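PDB 2IMQ: salivary nitrophorin from Cimex lectularius, which uses a heme group to deliver nitric oxide to the victim during feeding, causing vasodilation. Local coordinates for residues V187-D193 with V218-P222. Residues are numbered along the deposited sequence; the frame is centred on the assembly and turned at random.
Sequences VDQNNID and VTFKP
Lys221 sends its ammonium group to the C-terminal end of helix 180-188, where NZ donates to Val187 O at 2.8 Å and to Asn190 OD1 at 2.9 Å. The C=O...NZ angle is 145° at Val187 O and 120° at Asn190 OD1, the donor lying somewhat out of both carbonyl planes. The lysine chain runs extended from CB to CE and bends only at its last torsion (chi4 -50°), which turns NZ toward both acceptors. On the way its CD packs on Val187 CG1 at 3.7 Å, while Val187 CG2 touches CD of the Pro222 ring at 3.7 Å.

Ile192 packs against the backbone carbonyls of 218-222. Its CG2 lies 3.3 Å from Val218 O, and its CD1 reaches Phe220 O and the CA and CG of Lys221. Two waters join Asn190 to Thr219 O: one donates to both OD1 and Thr219 O, the other accepts from ND2 and donates to the same carbonyl.

Both acceptors belong to the turn that ends helix 180-188. Asn190 takes positive phi, and its N also donates to Val187 O, which thus receives two bonds. Asn191 then caps the next helix through Gly194 N. The 218-222 loop is in turn held by Trp241 NE1, bonded to Phe220 O, and by Tyr233 OH, hydrogen-bonded to Pro222 O. A positive charge at the carbonyl end of a helix should be favourable there. The arrangement is a Schellman motif leading directly into an N-cap, docked on an irregular loop at the periphery of the DNase I-like beta-sandwich, away from the heme.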
ATOM      1  N   VAL A 187      -6.221  19.624  11.691  1.00 13.53           N
ATOM      2  CA  VAL A 187      -5.265  18.727  12.305  1.00 14.64           C
ATOM      3  C   VAL A 187      -5.086  19.102  13.791  1.00 14.97           C
ATOM      4  O   VAL A 187      -5.091  18.252  14.670  1.00 15.74           O
ATOM      5  CB  VAL A 187      -3.960  18.739  11.571  1.00 15.14           C
ATOM      6  CG1 VAL A 187      -2.877  17.987  12.341  1.00 19.86           C
ATOM      7  CG2 VAL A 187      -4.104  18.128  10.142  1.00 16.07           C
ATOM      8  N   ASP A 188      -4.881  20.384  14.060  1.00 15.69           N
ATOM      9  CA  ASP A 188      -4.609  20.836  15.414  1.00 16.52           C
ATOM     10  C   ASP A 188      -5.805  20.530  16.311  1.00 17.73           C
ATOM     11  O   ASP A 188      -5.646  20.281  17.519  1.00 20.32           O
ATOM     12  CB  ASP A 188      -4.360  22.346  15.435  1.00 18.35           C
ATOM     13  CG  ASP A 188      -3.049  22.745  14.839  1.00 18.93           C
ATOM     14  OD1 ASP A 188      -2.151  21.878  14.566  1.00 21.20           O
ATOM     15  OD2 ASP A 188      -2.822  23.968  14.641  1.00 25.19           O
ATOM     16  N   GLN A 189      -7.001  20.555  15.782  1.00 17.72           N
ATOM     17  CA  GLN A 189      -8.218  20.219  16.503  1.00 19.96           C
ATOM     18  C   GLN A 189      -8.501  18.738  16.558  1.00 18.01           C
ATOM     19  O   GLN A 189      -9.511  18.316  17.111  1.00 19.99           O
ATOM     20  CB  GLN A 189      -9.409  20.932  15.914  1.00 20.84           C
ATOM     21  CG  GLN A 189      -9.350  22.429  15.988  1.00 24.86           C
ATOM     22  CD  GLN A 189     -10.451  23.056  15.183  1.00 25.58           C
ATOM     23  OE1 GLN A 189     -10.216  23.584  14.088  1.00 32.65           O
ATOM     24  NE2 GLN A 189     -11.655  23.013  15.713  1.00 31.45           N
ATOM     25  N   ASN A 190      -7.634  17.942  15.936  1.00 17.70           N
ATOM     26  CA  ASN A 190      -7.862  16.514  15.765  1.00 17.32           C
ATOM     27  C   ASN A 190      -9.174  16.204  15.081  1.00 16.69           C
ATOM     28  O   ASN A 190      -9.819  15.172  15.366  1.00 18.97           O
ATOM     29  CB  ASN A 190      -7.769  15.681  17.068  1.00 17.99           C
ATOM     30  CG  ASN A 190      -7.505  14.226  16.778  1.00 19.08           C
ATOM     31  OD1 ASN A 190      -6.693  13.922  15.870  1.00 21.96           O
ATOM     32  ND2 ASN A 190      -8.221  13.312  17.452  1.00 24.36           N
ATOM     33  N   ASN A 191      -9.611  17.068  14.162  1.00 15.54           N
ATOM     34  CA  ASN A 191     -10.868  16.787  13.474  1.00 16.01           C
ATOM     35  C   ASN A 191     -10.553  16.055  12.174  1.00 14.85           C
ATOM     36  O   ASN A 191     -10.582  16.605  11.083  1.00 15.54           O
ATOM     37  CB  ASN A 191     -11.647  18.078  13.221  1.00 16.63           C
ATOM     38  CG  ASN A 191     -13.027  17.821  12.719  1.00 19.15           C
ATOM     39  OD1 ASN A 191     -13.399  16.673  12.422  1.00 19.76           O
ATOM     40  ND2 ASN A 191     -13.808  18.914  12.544  1.00 24.35           N
ATOM     41  N   ILE A 192     -10.254  14.788  12.356  1.00 15.36           N
ATOM     42  CA  ILE A 192      -9.823  13.935  11.251  1.00 15.15           C
ATOM     43  C   ILE A 192     -10.942  13.747  10.255  1.00 15.32           C
ATOM     44  O   ILE A 192     -10.731  13.915   9.066  1.00 14.82           O
ATOM     45  CB  ILE A 192      -9.370  12.557  11.819  1.00 16.51           C
ATOM     46  CG1 ILE A 192      -8.213  12.737  12.783  1.00 19.53           C
ATOM     47  CG2 ILE A 192      -8.986  11.604  10.716  1.00 17.37           C
ATOM     48  CD1 ILE A 192      -6.983  13.460  12.313  1.00 19.97           C
ATOM     49  N   ASP A 193     -12.144  13.460  10.705  1.00 16.49           N
ATOM     50  CA  ASP A 193     -13.253  13.238   9.802  1.00 14.70           C
ATOM     51  C   ASP A 193     -13.621  14.540   9.085  1.00 14.72           C
ATOM     52  O   ASP A 193     -14.021  14.529   7.924  1.00 15.51           O
ATOM     53  CB  ASP A 193     -14.459  12.692  10.537  1.00 16.49           C
ATOM     54  CG  ASP A 193     -14.283  11.328  11.056  1.00 19.95           C
ATOM     55  OD1 ASP A 193     -13.360  10.608  10.631  1.00 23.94           O
ATOM     56  OD2 ASP A 193     -15.076  10.885  11.938  1.00 25.95           O
ATOM     57  N   VAL A 218      -9.950   6.034   9.174  1.00 19.03           N
ATOM     58  CA  VAL A 218      -8.730   6.768   9.431  1.00 18.42           C
ATOM     59  C   VAL A 218      -8.899   7.564  10.716  1.00 17.67           C
ATOM     60  O   VAL A 218      -9.776   8.376  10.823  1.00 18.43           O
ATOM     61  CB  VAL A 218      -8.431   7.751   8.279  1.00 19.00           C
ATOM     62  CG1 VAL A 218      -7.263   8.613   8.591  1.00 19.43           C
ATOM     63  CG2 VAL A 218      -8.180   6.959   6.977  1.00 19.21           C
ATOM     64  N   THR A 219      -8.003   7.339  11.659  1.00 18.57           N
ATOM     65  CA  THR A 219      -7.969   8.086  12.918  1.00 19.29           C
ATOM     66  C   THR A 219      -6.682   8.835  13.140  1.00 18.78           C
ATOM     67  O   THR A 219      -6.550   9.481  14.174  1.00 22.21           O
ATOM     68  CB  THR A 219      -8.213   7.137  14.113  1.00 20.78           C
ATOM     69  OG1 THR A 219      -7.136   6.213  14.209  1.00 23.75           O
ATOM     70  CG2 THR A 219      -9.414   6.350  13.896  1.00 23.83           C
ATOM     71  N   PHE A 220      -5.722   8.710  12.237  1.00 16.63           N
ATOM     72  CA  PHE A 220      -4.440   9.308  12.336  1.00 17.26           C
ATOM     73  C   PHE A 220      -4.399  10.561  11.481  1.00 14.70           C
ATOM     74  O   PHE A 220      -5.099  10.727  10.481  1.00 15.14           O
ATOM     75  CB  PHE A 220      -3.342   8.320  11.939  1.00 16.68           C
ATOM     76  CG  PHE A 220      -3.552   7.601  10.612  1.00 16.63           C
ATOM     77  CD1 PHE A 220      -2.961   8.054   9.455  1.00 15.92           C
ATOM     78  CD2 PHE A 220      -4.288   6.440  10.559  1.00 17.43           C
ATOM     79  CE1 PHE A 220      -3.136   7.371   8.263  1.00 16.50           C
ATOM     80  CE2 PHE A 220      -4.471   5.775   9.391  1.00 16.97           C
ATOM     81  CZ  PHE A 220      -3.865   6.248   8.236  1.00 15.96           C
ATOM     82  N   LYS A 221      -3.479  11.436  11.864  1.00 16.43           N
ATOM     83  CA  LYS A 221      -3.262  12.679  11.199  1.00 16.75           C
ATOM     84  C   LYS A 221      -2.619  12.450   9.831  1.00 14.93           C
ATOM     85  O   LYS A 221      -2.081  11.380   9.572  1.00 15.13           O
ATOM     86  CB  LYS A 221      -2.406  13.626  12.018  1.00 18.31           C
ATOM     87  CG  LYS A 221      -3.133  13.991  13.276  1.00 21.12           C
ATOM     88  CD  LYS A 221      -2.263  14.780  14.185  1.00 24.22           C
ATOM     89  CE  LYS A 221      -3.001  15.064  15.488  1.00 29.13           C
ATOM     90  NZ  LYS A 221      -4.354  15.624  15.350  1.00 32.32           N
ATOM     91  N   PRO A 222      -2.774  13.412   8.931  1.00 13.63           N
ATOM     92  CA  PRO A 222      -2.164  13.289   7.628  1.00 14.14           C
ATOM     93  C   PRO A 222      -0.735  12.821   7.709  1.00 13.37           C
ATOM     94  O   PRO A 222       0.019  13.251   8.585  1.00 14.26           O
ATOM     95  CB  PRO A 222      -2.275  14.695   7.076  1.00 14.37           C
ATOM     96  CG  PRO A 222      -3.589  15.161   7.672  1.00 15.41           C
ATOM     97  CD  PRO A 222      -3.549  14.648   9.064  1.00 14.88           C
TER
HETATM   98  O   HOH W   1      -5.256  11.635  15.414  1.00 27.86           O
HETATM   99  O   HOH W   2      -8.220  10.430  16.162  1.00 38.16           O
HETATM  100  O   HOH W   3     -11.803   9.029  12.367  1.00 29.47           O